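Local coordinates for protein Dye type peroxidase A (Streptomyces lividans 1326, PDB 6GZW) that probably uses a haem cofactor and hydrogen peroxide to oxidise dyes and other substrates, as a dye-decolourising peroxidase, at residues M26-A38 and A152-P166. Residues are numbered along the deposited sequence; the frame is centred on the assembly and turned at random.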
loop_
_atom_site.group_PDB
_atom_site.type_symbol
_atom_site.label_atom_id
_atom_site.label_comp_id
_atom_site.label_asym_id
_atom_site.label_seq_id
_atom_site.Cartn_x
_atom_site.Cartn_y
_atom_site.Cartn_z
ATOM N N MET A 26 4.176 8.401 -13.035
ATOM C CA MET A 26 3.519 7.529 -12.086
ATOM C C MET A 26 4.348 7.292 -10.837
ATOM O O MET A 26 5.573 7.170 -10.911
ATOM C CB MET A 26 3.255 6.199 -12.768
ATOM C CG MET A 26 2.273 6.332 -13.924
ATOM S SD MET A 26 0.542 6.072 -13.462
ATOM C CE MET A 26 0.157 7.418 -12.441
ATOM N N GLN A 27 3.667 7.230 -9.694
ATOM C CA GLN A 27 4.320 6.977 -8.401
ATOM C C GLN A 27 3.826 5.663 -7.809
ATOM O O GLN A 27 2.678 5.262 -8.052
ATOM C CB GLN A 27 3.970 8.117 -7.453
ATOM C CG GLN A 27 4.546 9.487 -7.856
ATOM C CD GLN A 27 3.622 10.601 -7.505
ATOM O OE1 GLN A 27 2.394 10.471 -7.640
ATOM N NE2 GLN A 27 4.191 11.739 -7.075
ATOM N N ALA A 28 4.671 5.035 -6.996
ATOM C CA ALA A 28 4.380 3.720 -6.425
ATOM C C ALA A 28 3.274 3.741 -5.364
ATOM O O ALA A 28 2.624 2.727 -5.157
ATOM C CB ALA A 28 5.620 3.110 -5.834
ATOM N N ARG A 29 3.073 4.876 -4.697
ATOM C CA ARG A 29 2.140 4.977 -3.592
ATOM C C ARG A 29 1.273 6.205 -3.763
ATOM O O ARG A 29 1.793 7.261 -4.074
ATOM C CB ARG A 29 2.924 5.062 -2.287
ATOM C CG ARG A 29 2.084 5.134 -1.040
ATOM C CD ARG A 29 1.036 4.054 -1.016
ATOM N NE ARG A 29 0.663 3.735 0.339
ATOM C CZ ARG A 29 -0.304 2.914 0.678
ATOM N NH1 ARG A 29 -1.042 2.301 -0.246
ATOM N NH2 ARG A 29 -0.537 2.694 1.956
ATOM N N GLY A 30 -0.045 6.041 -3.592
ATOM C CA GLY A 30 -1.029 7.122 -3.675
ATOM C C GLY A 30 -1.986 7.147 -2.491
ATOM O O GLY A 30 -2.365 6.118 -1.937
ATOM N N HIS A 31 -2.362 8.357 -2.086
ATOM C CA HIS A 31 -3.482 8.565 -1.189
ATOM C C HIS A 31 -4.343 9.678 -1.800
ATOM O O HIS A 31 -3.828 10.776 -2.048
ATOM C CB HIS A 31 -3.021 9.000 0.200
ATOM C CG HIS A 31 -2.065 8.060 0.879
ATOM N ND1 HIS A 31 -2.430 6.818 1.360
ATOM C CD2 HIS A 31 -0.751 8.204 1.175
ATOM C CE1 HIS A 31 -1.376 6.247 1.931
ATOM N NE2 HIS A 31 -0.349 7.077 1.856
ATOM N N LEU A 32 -5.612 9.391 -2.033
ATOM C CA LEU A 32 -6.579 10.403 -2.463
ATOM C C LEU A 32 -7.464 10.703 -1.267
ATOM O O LEU A 32 -7.875 9.780 -0.575
ATOM C CB LEU A 32 -7.451 9.904 -3.596
ATOM C CG LEU A 32 -6.771 9.313 -4.838
ATOM C CD1 LEU A 32 -7.770 9.000 -5.945
ATOM C CD2 LEU A 32 -5.662 10.219 -5.358
ATOM N N VAL A 33 -7.760 11.976 -1.005
ATOM C CA VAL A 33 -8.595 12.320 0.135
ATOM C C VAL A 33 -9.497 13.488 -0.254
ATOM O O VAL A 33 -9.074 14.348 -1.018
ATOM C CB VAL A 33 -7.718 12.597 1.375
ATOM C CG1 VAL A 33 -6.638 13.615 1.091
ATOM C CG2 VAL A 33 -8.541 12.952 2.599
ATOM N N ALA A 34 -10.759 13.437 0.173
ATOM C CA ALA A 34 -11.683 14.536 0.041
ATOM C C ALA A 34 -12.026 15.072 1.423
ATOM O O ALA A 34 -12.157 14.299 2.377
ATOM C CB ALA A 34 -12.933 14.086 -0.705
ATOM N N PHE A 35 -12.174 16.398 1.523
ATOM C CA PHE A 35 -12.553 17.076 2.749
ATOM C C PHE A 35 -13.845 17.863 2.524
ATOM O O PHE A 35 -14.035 18.394 1.413
ATOM C CB PHE A 35 -11.464 18.066 3.181
ATOM C CG PHE A 35 -10.166 17.435 3.567
ATOM C CD1 PHE A 35 -9.201 17.178 2.604
ATOM C CD2 PHE A 35 -9.848 17.158 4.896
ATOM C CE1 PHE A 35 -7.974 16.620 2.916
ATOM C CE2 PHE A 35 -8.602 16.588 5.219
ATOM C CZ PHE A 35 -7.671 16.313 4.221
ATOM N N ASP A 36 -14.699 17.929 3.538
ATOM C CA ASP A 36 -15.816 18.880 3.567
ATOM C C ASP A 36 -15.570 19.981 4.565
ATOM O O ASP A 36 -15.124 19.742 5.692
ATOM C CB ASP A 36 -17.137 18.196 3.902
ATOM C CG ASP A 36 -17.650 17.334 2.761
ATOM O OD1 ASP A 36 -17.380 17.658 1.594
ATOM O OD2 ASP A 36 -18.370 16.355 3.043
ATOM N N LEU A 37 -15.855 21.204 4.164
ATOM C CA LEU A 37 -15.728 22.326 5.094
ATOM C C LEU A 37 -16.649 22.158 6.299
ATOM O O LEU A 37 -17.786 21.705 6.175
ATOM C CB LEU A 37 -16.027 23.642 4.361
ATOM C CG LEU A 37 -14.982 24.076 3.334
ATOM C CD1 LEU A 37 -15.552 25.208 2.507
ATOM C CD2 LEU A 37 -13.706 24.524 3.974
ATOM N N ALA A 38 -16.109 22.488 7.463
ATOM C CA ALA A 38 -16.846 22.430 8.697
ATOM C C ALA A 38 -17.813 23.614 8.795
ATOM O O ALA A 38 -17.644 24.636 8.131
ATOM C CB ALA A 38 -15.869 22.462 9.867
ATOM N N ALA A 152 -11.205 23.507 10.351
ATOM C CA ALA A 152 -11.764 24.046 9.106
ATOM C C ALA A 152 -12.460 23.008 8.230
ATOM O O ALA A 152 -13.346 23.368 7.471
ATOM C CB ALA A 152 -10.688 24.756 8.302
ATOM N N ALA A 153 -12.047 21.746 8.303
ATOM C CA ALA A 153 -12.614 20.726 7.424
ATOM C C ALA A 153 -12.482 19.348 8.044
ATOM O O ALA A 153 -11.670 19.170 8.960
ATOM C CB ALA A 153 -11.934 20.767 6.071
ATOM N N ARG A 154 -13.352 18.434 7.614
ATOM C CA ARG A 154 -13.339 17.033 8.065
ATOM C C ARG A 154 -13.028 16.173 6.845
ATOM O O ARG A 154 -13.359 16.559 5.707
ATOM C CB ARG A 154 -14.685 16.584 8.703
ATOM C CG ARG A 154 -15.897 16.543 7.770
ATOM C CD ARG A 154 -17.172 16.030 8.413
ATOM N NE ARG A 154 -16.974 14.649 8.869
ATOM C CZ ARG A 154 -17.177 13.532 8.159
ATOM N NH1 ARG A 154 -17.645 13.545 6.913
ATOM N NH2 ARG A 154 -16.888 12.357 8.716
ATOM N N VAL A 155 -12.396 15.022 7.079
ATOM C CA VAL A 155 -12.209 14.010 6.040
ATOM C C VAL A 155 -13.565 13.444 5.678
ATOM O O VAL A 155 -14.283 12.878 6.523
ATOM C CB VAL A 155 -11.270 12.887 6.514
ATOM C CG1 VAL A 155 -11.186 11.748 5.500
ATOM C CG2 VAL A 155 -9.894 13.454 6.792
ATOM N N ARG A 156 -13.920 13.612 4.411
ATOM C CA ARG A 156 -15.136 13.028 3.862
ATOM C C ARG A 156 -14.886 11.577 3.427
ATOM O O ARG A 156 -15.659 10.684 3.732
ATOM C CB ARG A 156 -15.619 13.871 2.666
ATOM C CG ARG A 156 -16.905 13.368 2.044
ATOM C CD ARG A 156 -17.295 14.161 0.802
ATOM N NE ARG A 156 -18.493 13.558 0.236
ATOM C CZ ARG A 156 -19.727 13.722 0.691
ATOM N NH1 ARG A 156 -19.974 14.575 1.685
ATOM N NH2 ARG A 156 -20.719 13.045 0.136
ATOM N N TRP A 157 -13.810 11.377 2.687
ATOM C CA TRP A 157 -13.410 10.037 2.229
ATOM C C TRP A 157 -11.924 9.995 1.932
ATOM O O TRP A 157 -11.284 11.020 1.726
ATOM C CB TRP A 157 -14.231 9.525 1.031
ATOM C CG TRP A 157 -14.228 10.337 -0.221
ATOM C CD1 TRP A 157 -15.193 11.179 -0.628
ATOM C CD2 TRP A 157 -13.230 10.334 -1.264
ATOM N NE1 TRP A 157 -14.874 11.725 -1.856
ATOM C CE2 TRP A 157 -13.673 11.214 -2.271
ATOM C CE3 TRP A 157 -12.016 9.679 -1.445
ATOM C CZ2 TRP A 157 -12.931 11.466 -3.421
ATOM C CZ3 TRP A 157 -11.280 9.923 -2.582
ATOM C CH2 TRP A 157 -11.742 10.822 -3.561
ATOM N N GLN A 158 -11.363 8.801 1.971
ATOM C CA GLN A 158 -9.930 8.650 1.717
ATOM C C GLN A 158 -9.664 7.261 1.196
ATOM O O GLN A 158 -10.236 6.261 1.728
ATOM C CB GLN A 158 -9.116 8.946 2.979
ATOM C CG GLN A 158 -7.602 9.081 2.740
ATOM C CD GLN A 158 -6.865 7.776 2.904
ATOM O OE1 GLN A 158 -6.936 7.177 3.955
ATOM N NE2 GLN A 158 -6.108 7.370 1.897
ATOM N N MET A 159 -8.885 7.207 0.109
ATOM C CA MET A 159 -8.548 5.944 -0.595
ATOM C C MET A 159 -7.034 5.801 -0.739
ATOM O O MET A 159 -6.336 6.760 -1.084
ATOM C CB MET A 159 -9.237 5.899 -1.977
ATOM C CG MET A 159 -10.744 5.956 -1.870
ATOM S SD MET A 159 -11.560 6.040 -3.468
ATOM C CE MET A 159 -13.170 6.557 -2.889
ATOM N N ASN A 160 -6.524 4.579 -0.568
ATOM C CA ASN A 160 -5.134 4.262 -0.807
ATOM C C ASN A 160 -4.957 3.579 -2.146
ATOM O O ASN A 160 -5.781 2.765 -2.535
ATOM C CB ASN A 160 -4.617 3.247 0.204
ATOM C CG ASN A 160 -4.672 3.742 1.633
ATOM O OD1 ASN A 160 -4.572 4.964 1.907
ATOM N ND2 ASN A 160 -4.804 2.773 2.577
ATOM N N GLY A 161 -3.830 3.861 -2.792
ATOM C CA GLY A 161 -3.476 3.211 -4.041
ATOM C C GLY A 161 -1.998 2.878 -4.139
ATOM O O GLY A 161 -1.187 3.276 -3.300
ATOM N N PHE A 162 -1.675 2.103 -5.163
ATOM C CA PHE A 162 -0.332 1.691 -5.433
ATOM C C PHE A 162 -0.115 1.460 -6.929
ATOM O O PHE A 162 -1.064 1.243 -7.715
ATOM C CB PHE A 162 0.047 0.442 -4.647
ATOM C CG PHE A 162 -0.884 -0.717 -4.861
ATOM C CD1 PHE A 162 -0.716 -1.563 -5.937
ATOM C CD2 PHE A 162 -1.970 -0.942 -3.992
ATOM C CE1 PHE A 162 -1.567 -2.623 -6.146
ATOM C CE2 PHE A 162 -2.834 -2.021 -4.201
ATOM C CZ PHE A 162 -2.639 -2.848 -5.301
ATOM N N ASN A 163 1.168 1.477 -7.286
ATOM C CA ASN A 163 1.619 1.140 -8.636
ATOM C C ASN A 163 2.952 0.401 -8.518
ATOM O O ASN A 163 3.512 0.201 -7.410
ATOM C CB ASN A 163 1.808 2.410 -9.489
ATOM C CG ASN A 163 0.515 3.035 -9.962
ATOM O OD1 ASN A 163 -0.315 2.374 -10.594
ATOM N ND2 ASN A 163 0.333 4.331 -9.664
ATOM N N ARG A 164 3.469 -0.004 -9.667
ATOM C CA ARG A 164 4.813 -0.514 -9.765
ATOM C C ARG A 164 5.855 0.426 -9.118
ATOM O O ARG A 164 5.755 1.651 -9.236
ATOM C CB ARG A 164 5.147 -0.719 -11.258
ATOM C CG ARG A 164 6.570 -1.153 -11.522
ATOM C CD ARG A 164 6.779 -1.363 -13.010
ATOM N NE ARG A 164 5.984 -2.469 -13.533
ATOM C CZ ARG A 164 5.677 -2.649 -14.811
ATOM N NH1 ARG A 164 6.150 -1.813 -15.722
ATOM N NH2 ARG A 164 4.907 -3.676 -15.175
ATOM N N SER A 165 6.809 -0.156 -8.376
ATOM C CA SER A 165 7.999 0.566 -7.838
ATOM C C SER A 165 9.019 0.864 -8.947
ATOM O O SER A 165 9.182 0.084 -9.903
ATOM C CB SER A 165 8.698 -0.245 -6.718
ATOM O OG SER A 165 9.843 0.377 -6.120
ATOM N N PRO A 166 9.738 1.981 -8.816
ATOM C CA PRO A 166 10.966 2.152 -9.612
ATOM C C PRO A 166 11.904 0.979 -9.403
ATOM O O PRO A 166 11.995 0.464 -8.286
ATOM C CB PRO A 166 11.572 3.437 -9.016
ATOM C CG PRO A 166 10.389 4.199 -8.523
ATOM C CD PRO A 166 9.583 3.098 -7.870
HETATM O O HOH W 1 -19.011 15.603 5.417
#
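Gly30 pairs with Gly161, Leu32 with Met159 and Ala34 with Trp157 as hydrogen-bonded pairs where strands 29-37 and 153-162 run antiparallel, the first and fourth strands of the N-terminal half of a ferredoxin-like Dyp-type peroxidase. A classic beta bulge interrupts them: Arg156 and Trp157 both face Ala34, whose O takes a 2.8 Å bond from Arg156 N and a weak one from Trp157 N, shifting the register by one before Asp36 meets Arg154.

Two carbonyl oxygens each serve two donors. Gly161 O receives Gly30 N on one face of its plane and Arg29 NH1, at 3.2 Å, on the other. Asn160 OD1 is likewise held from opposite faces, by His31 ND1 at 2.9 Å, in the imidazole plane, and by Gln158 NE2. That fixes the Asn160 amide, whose ND2 reaches His307 O of the second subunit. Near the strand ends, Asn163 ND2 gives Gln27 O a fairly straight bond (162°).

Apolar contacts divide between the faces. Val33 CB lies against Gln158 CG, on the side of His31 and Asn160, whereas Ala34 CB sits over the Trp157 indole, 3.4 Å from the centroid of its five-membered ring, a CH-pi contact; Met159 CE covers the opposite face. With CG between backbone N and carbonyl carbon (chi1 59°), Trp157 swings back over Ala34, and its NE1 binds Asn123 O.

At the bulge the extended Arg156 chain passes the Asp36 carboxylate; NH1 forms a salt bridge while NE and NH2 donate to Ser122 O and Lys119 O. A leucine here would probably leave Asp36 without its charged mate and both carbonyls without these donors. Arg154 NH2 donates to Ala312 O of the second subunit, and its NH1 to a water that gives Asp36 OD2 a proton at 2.6 Å; OD2 offers Arg156 NH1 its syn lone pair at 2.8 Å.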